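Local coordinates for protein NADH oxidase (Thermus thermophilus, PDB 6RVB) that is an FAD-containing, NADH-dependent flavoprotein that probably reduces coenzyme A disulfide, at residues D266-A278 against T308-L321. Numbering follows the deposited sequence.
Sequences DERMRTNLEGVYA and TAGSVIAGREARFL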
# COMPACT_ATOMS: atom_id res chain seq x y z
N ASP A 266 8.96 22.38 -19.60
CA ASP A 266 8.98 22.97 -18.27
C ASP A 266 7.87 22.49 -17.37
O ASP A 266 7.16 21.58 -17.75
CB ASP A 266 9.02 24.48 -18.35
CG ASP A 266 7.82 25.09 -18.96
OD1 ASP A 266 6.85 24.41 -19.17
OD2 ASP A 266 7.86 26.31 -19.21
N GLU A 267 7.72 23.07 -16.18
CA GLU A 267 6.72 22.60 -15.25
C GLU A 267 5.33 22.92 -15.79
O GLU A 267 4.35 22.63 -15.17
CB GLU A 267 6.89 23.19 -13.85
CG GLU A 267 8.23 23.05 -13.17
CD GLU A 267 8.24 23.65 -11.76
OE1 GLU A 267 9.22 23.41 -11.04
OE2 GLU A 267 7.28 24.34 -11.33
N ARG A 268 5.22 23.55 -16.94
CA ARG A 268 3.90 23.91 -17.41
C ARG A 268 3.66 23.19 -18.68
O ARG A 268 2.71 23.50 -19.40
CB ARG A 268 3.77 25.38 -17.68
CG ARG A 268 2.80 26.01 -16.90
CD ARG A 268 3.42 27.10 -16.17
NE ARG A 268 3.37 28.37 -16.89
CZ ARG A 268 4.43 28.98 -17.42
NH1 ARG A 268 5.69 28.41 -17.33
NH2 ARG A 268 4.21 30.15 -18.03
N MET A 269 4.54 22.22 -18.94
CA MET A 269 4.47 21.40 -20.12
C MET A 269 4.75 22.18 -21.42
O MET A 269 4.41 21.75 -22.49
CB MET A 269 3.14 20.64 -20.11
CG MET A 269 3.02 19.76 -18.85
SD MET A 269 4.16 18.44 -18.93
CE MET A 269 5.31 19.09 -17.79
N ARG A 270 5.41 23.33 -21.33
CA ARG A 270 5.69 24.10 -22.50
C ARG A 270 6.96 23.76 -23.20
O ARG A 270 7.96 23.53 -22.58
CB ARG A 270 5.78 25.55 -22.14
CG ARG A 270 5.48 26.51 -23.47
CD ARG A 270 4.83 28.00 -23.20
NE ARG A 270 5.74 28.85 -22.38
CZ ARG A 270 5.92 28.66 -21.11
NH1 ARG A 270 5.23 27.71 -20.55
NH2 ARG A 270 6.77 29.37 -20.43
N THR A 271 6.94 23.72 -24.52
CA THR A 271 8.15 23.51 -25.28
C THR A 271 8.87 24.80 -25.48
O THR A 271 8.50 25.84 -24.95
CB THR A 271 7.88 22.88 -26.63
OG1 THR A 271 7.13 23.75 -27.45
CG2 THR A 271 7.08 21.67 -26.47
N ASN A 272 9.91 24.76 -26.28
CA ASN A 272 10.67 25.94 -26.55
C ASN A 272 9.90 26.93 -27.44
O ASN A 272 10.30 28.02 -27.58
CB ASN A 272 11.97 25.58 -27.23
CG ASN A 272 11.75 24.91 -28.56
OD1 ASN A 272 12.04 25.44 -29.61
ND2 ASN A 272 11.16 23.76 -28.52
N LEU A 273 8.81 26.56 -28.07
CA LEU A 273 8.06 27.51 -28.87
C LEU A 273 6.85 28.03 -28.17
O LEU A 273 6.12 27.23 -27.52
CB LEU A 273 7.58 26.79 -30.11
CG LEU A 273 8.71 26.14 -30.93
CD1 LEU A 273 8.20 25.57 -32.18
CD2 LEU A 273 9.71 27.05 -31.24
N GLU A 274 6.59 29.35 -28.31
CA GLU A 274 5.37 29.97 -27.65
C GLU A 274 4.18 29.30 -28.23
O GLU A 274 4.20 29.16 -29.42
CB GLU A 274 5.19 31.46 -27.93
CG GLU A 274 5.76 32.51 -26.93
CD GLU A 274 5.27 32.34 -25.44
OE1 GLU A 274 5.99 32.89 -24.55
OE2 GLU A 274 4.21 31.69 -25.16
N GLY A 275 3.21 28.84 -27.42
CA GLY A 275 2.04 28.13 -27.94
C GLY A 275 2.04 26.61 -28.01
O GLY A 275 1.01 25.96 -28.17
N VAL A 276 3.24 26.03 -27.90
CA VAL A 276 3.42 24.63 -28.18
C VAL A 276 3.78 23.85 -26.95
O VAL A 276 4.81 24.12 -26.33
CB VAL A 276 4.46 24.44 -29.29
CG1 VAL A 276 4.69 23.02 -29.57
CG2 VAL A 276 3.88 24.97 -30.54
N TYR A 277 2.91 22.90 -26.62
CA TYR A 277 3.02 22.06 -25.46
C TYR A 277 3.37 20.60 -25.83
O TYR A 277 3.03 20.15 -26.91
CB TYR A 277 1.69 22.07 -24.75
CG TYR A 277 1.37 23.43 -24.21
CD1 TYR A 277 1.78 23.80 -22.95
CD2 TYR A 277 0.65 24.35 -24.95
CE1 TYR A 277 1.52 25.00 -22.47
CE2 TYR A 277 0.40 25.57 -24.48
CZ TYR A 277 0.86 25.90 -23.24
OH TYR A 277 0.62 27.16 -22.75
N ALA A 278 4.01 19.84 -24.94
CA ALA A 278 4.07 18.42 -25.17
C ALA A 278 3.63 17.63 -23.97
O ALA A 278 4.01 18.01 -22.88
CB ALA A 278 5.48 18.01 -25.59
N THR A 308 -2.10 18.74 -16.96
CA THR A 308 -1.40 20.01 -16.78
C THR A 308 -1.45 20.93 -17.98
O THR A 308 -1.78 22.10 -17.85
CB THR A 308 0.03 19.78 -16.29
OG1 THR A 308 -0.05 19.11 -15.03
CG2 THR A 308 0.83 21.10 -16.17
N ALA A 309 -1.11 20.41 -19.16
CA ALA A 309 -1.15 21.23 -20.38
C ALA A 309 -2.54 21.80 -20.56
O ALA A 309 -2.72 22.99 -20.72
CB ALA A 309 -0.79 20.46 -21.54
N GLY A 310 -3.53 20.93 -20.51
CA GLY A 310 -4.90 21.40 -20.58
C GLY A 310 -5.29 22.50 -19.62
O GLY A 310 -5.75 23.53 -20.07
N SER A 311 -5.16 22.26 -18.30
CA SER A 311 -5.31 23.31 -17.33
C SER A 311 -4.54 24.57 -17.76
O SER A 311 -5.11 25.64 -17.73
CB SER A 311 -4.77 22.85 -16.02
OG SER A 311 -5.79 22.24 -15.31
N VAL A 312 -3.26 24.47 -18.12
CA VAL A 312 -2.52 25.68 -18.29
C VAL A 312 -3.12 26.46 -19.40
O VAL A 312 -3.30 27.59 -19.25
CB VAL A 312 -1.06 25.44 -18.55
CG1 VAL A 312 -0.40 26.64 -19.23
CG2 VAL A 312 -0.39 25.13 -17.29
N ILE A 313 -3.41 25.81 -20.49
CA ILE A 313 -4.10 26.38 -21.63
C ILE A 313 -5.41 27.01 -21.29
O ILE A 313 -5.65 28.08 -21.73
CB ILE A 313 -4.27 25.31 -22.82
CG1 ILE A 313 -2.92 25.03 -23.52
CG2 ILE A 313 -5.21 25.80 -23.88
CD1 ILE A 313 -2.92 23.84 -24.33
N ALA A 314 -6.26 26.36 -20.52
CA ALA A 314 -7.53 26.95 -20.18
C ALA A 314 -7.39 28.18 -19.26
O ALA A 314 -8.37 28.78 -18.84
CB ALA A 314 -8.43 25.90 -19.52
N GLY A 315 -6.16 28.50 -18.90
CA GLY A 315 -5.84 29.56 -17.96
C GLY A 315 -5.93 29.29 -16.49
O GLY A 315 -5.97 30.20 -15.70
N ARG A 316 -6.02 28.05 -16.09
CA ARG A 316 -5.87 27.75 -14.71
C ARG A 316 -4.38 27.71 -14.38
O ARG A 316 -3.53 27.66 -15.27
CB ARG A 316 -6.49 26.40 -14.47
CG ARG A 316 -7.88 26.40 -14.75
CD ARG A 316 -8.58 26.92 -13.55
NE ARG A 316 -10.01 27.10 -13.82
CZ ARG A 316 -10.54 28.07 -14.57
NH1 ARG A 316 -9.78 28.97 -15.16
NH2 ARG A 316 -11.84 28.12 -14.75
N GLU A 317 -4.10 27.71 -13.09
CA GLU A 317 -2.77 27.56 -12.62
C GLU A 317 -2.50 26.08 -12.36
O GLU A 317 -3.18 25.44 -11.58
CB GLU A 317 -2.56 28.35 -11.32
CG GLU A 317 -1.26 28.01 -10.60
CD GLU A 317 -1.14 28.70 -9.28
OE1 GLU A 317 -2.24 28.79 -8.62
OE2 GLU A 317 0.04 29.11 -8.94
N ALA A 318 -1.49 25.49 -13.00
CA ALA A 318 -1.22 24.11 -12.73
C ALA A 318 0.23 23.94 -13.06
O ALA A 318 0.69 24.56 -13.99
CB ALA A 318 -2.06 23.32 -13.60
N ARG A 319 0.97 23.15 -12.28
CA ARG A 319 2.38 22.88 -12.58
C ARG A 319 2.59 21.37 -12.46
O ARG A 319 1.89 20.75 -11.71
CB ARG A 319 3.31 23.63 -11.68
CG ARG A 319 3.33 25.06 -11.87
CD ARG A 319 4.59 25.79 -11.32
NE ARG A 319 4.79 26.94 -12.15
CZ ARG A 319 5.88 27.23 -12.82
NH1 ARG A 319 6.92 26.47 -12.70
NH2 ARG A 319 5.93 28.29 -13.63
N PHE A 320 3.45 20.77 -13.28
CA PHE A 320 3.85 19.38 -13.14
C PHE A 320 5.25 19.32 -12.51
O PHE A 320 6.22 19.82 -13.08
CB PHE A 320 3.83 18.65 -14.47
CG PHE A 320 4.31 17.24 -14.36
CD1 PHE A 320 3.56 16.28 -13.69
CD2 PHE A 320 5.52 16.83 -14.94
CE1 PHE A 320 3.99 14.97 -13.58
CE2 PHE A 320 5.95 15.49 -14.84
CZ PHE A 320 5.20 14.58 -14.17
N LEU A 321 5.34 18.72 -11.32
CA LEU A 321 6.52 18.82 -10.51
C LEU A 321 7.49 17.72 -10.51
O LEU A 321 8.46 17.80 -9.81
CB LEU A 321 6.10 19.09 -9.10
CG LEU A 321 5.36 20.40 -8.86
CD1 LEU A 321 5.14 20.56 -7.41
CD2 LEU A 321 6.18 21.57 -9.24
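Tyr-277 packs against Ile-313 where the edge strand 276-278 of the parallel five-stranded sheet in the FAD-binding, Rossmann-like fold meets the end of helix 299-313. The short strand and residues 308-313 run nearly antiparallel, at 154°, with their axes 9.3 Å apart. The isoleucine chain runs alongside the ring and counter to it, CE2 of Tyr-277 coming 3.5 Å from CG1 of Ile-313 while CD1 of Ile-313 reaches on to CD2. The tyrosine OH end leans toward CG1 of Val-312, and Ala-309 CB sits near Tyr-277 CB, at the base of the ring; Ile-313 also touches strand 108-111, the neighbour of 276-278 in the sheet.

The type I beta turn from Asp-266 to Met-269 lies over the helix and the chain that returns beyond it. Met-269, bent at chi2 (-69°), lays CG across the methyl of Thr-308 at about a right angle and brings its methyl CE to 3.6 Å from CD2 of Phe-320; its SD, 5.3 Å from the centroid of the Phe-320 ring, makes an oblique Met-aromatic contact. The ring of Phe-320 in turn meets His-305 edge-to-face. Arg-268 crosses Val-312 with its aliphatic part, and its guanidinium is nearly parallel to that of Arg-319, the planes 12° apart, with Arg-268 NH1 3.7 Å from Arg-319 NH2. These like charges are probably eased by Asp-266, which forms salt bridges with Arg-268 and Arg-270, and by Glu-267, which pairs with Arg-319.

Backbone and side chain of Glu-267 both grip the 318-321 segment. Its carbonyl O accepts from Phe-320 N at 2.8 Å, while its extended side chain carries the carboxylate past Leu-321 CD2 to the arginine. There NH1 of Arg-319 donates to OE2 of Glu-267 at 2.6 Å, the oxygen lying in the guanidinium plane but being met from above its own carboxylate plane.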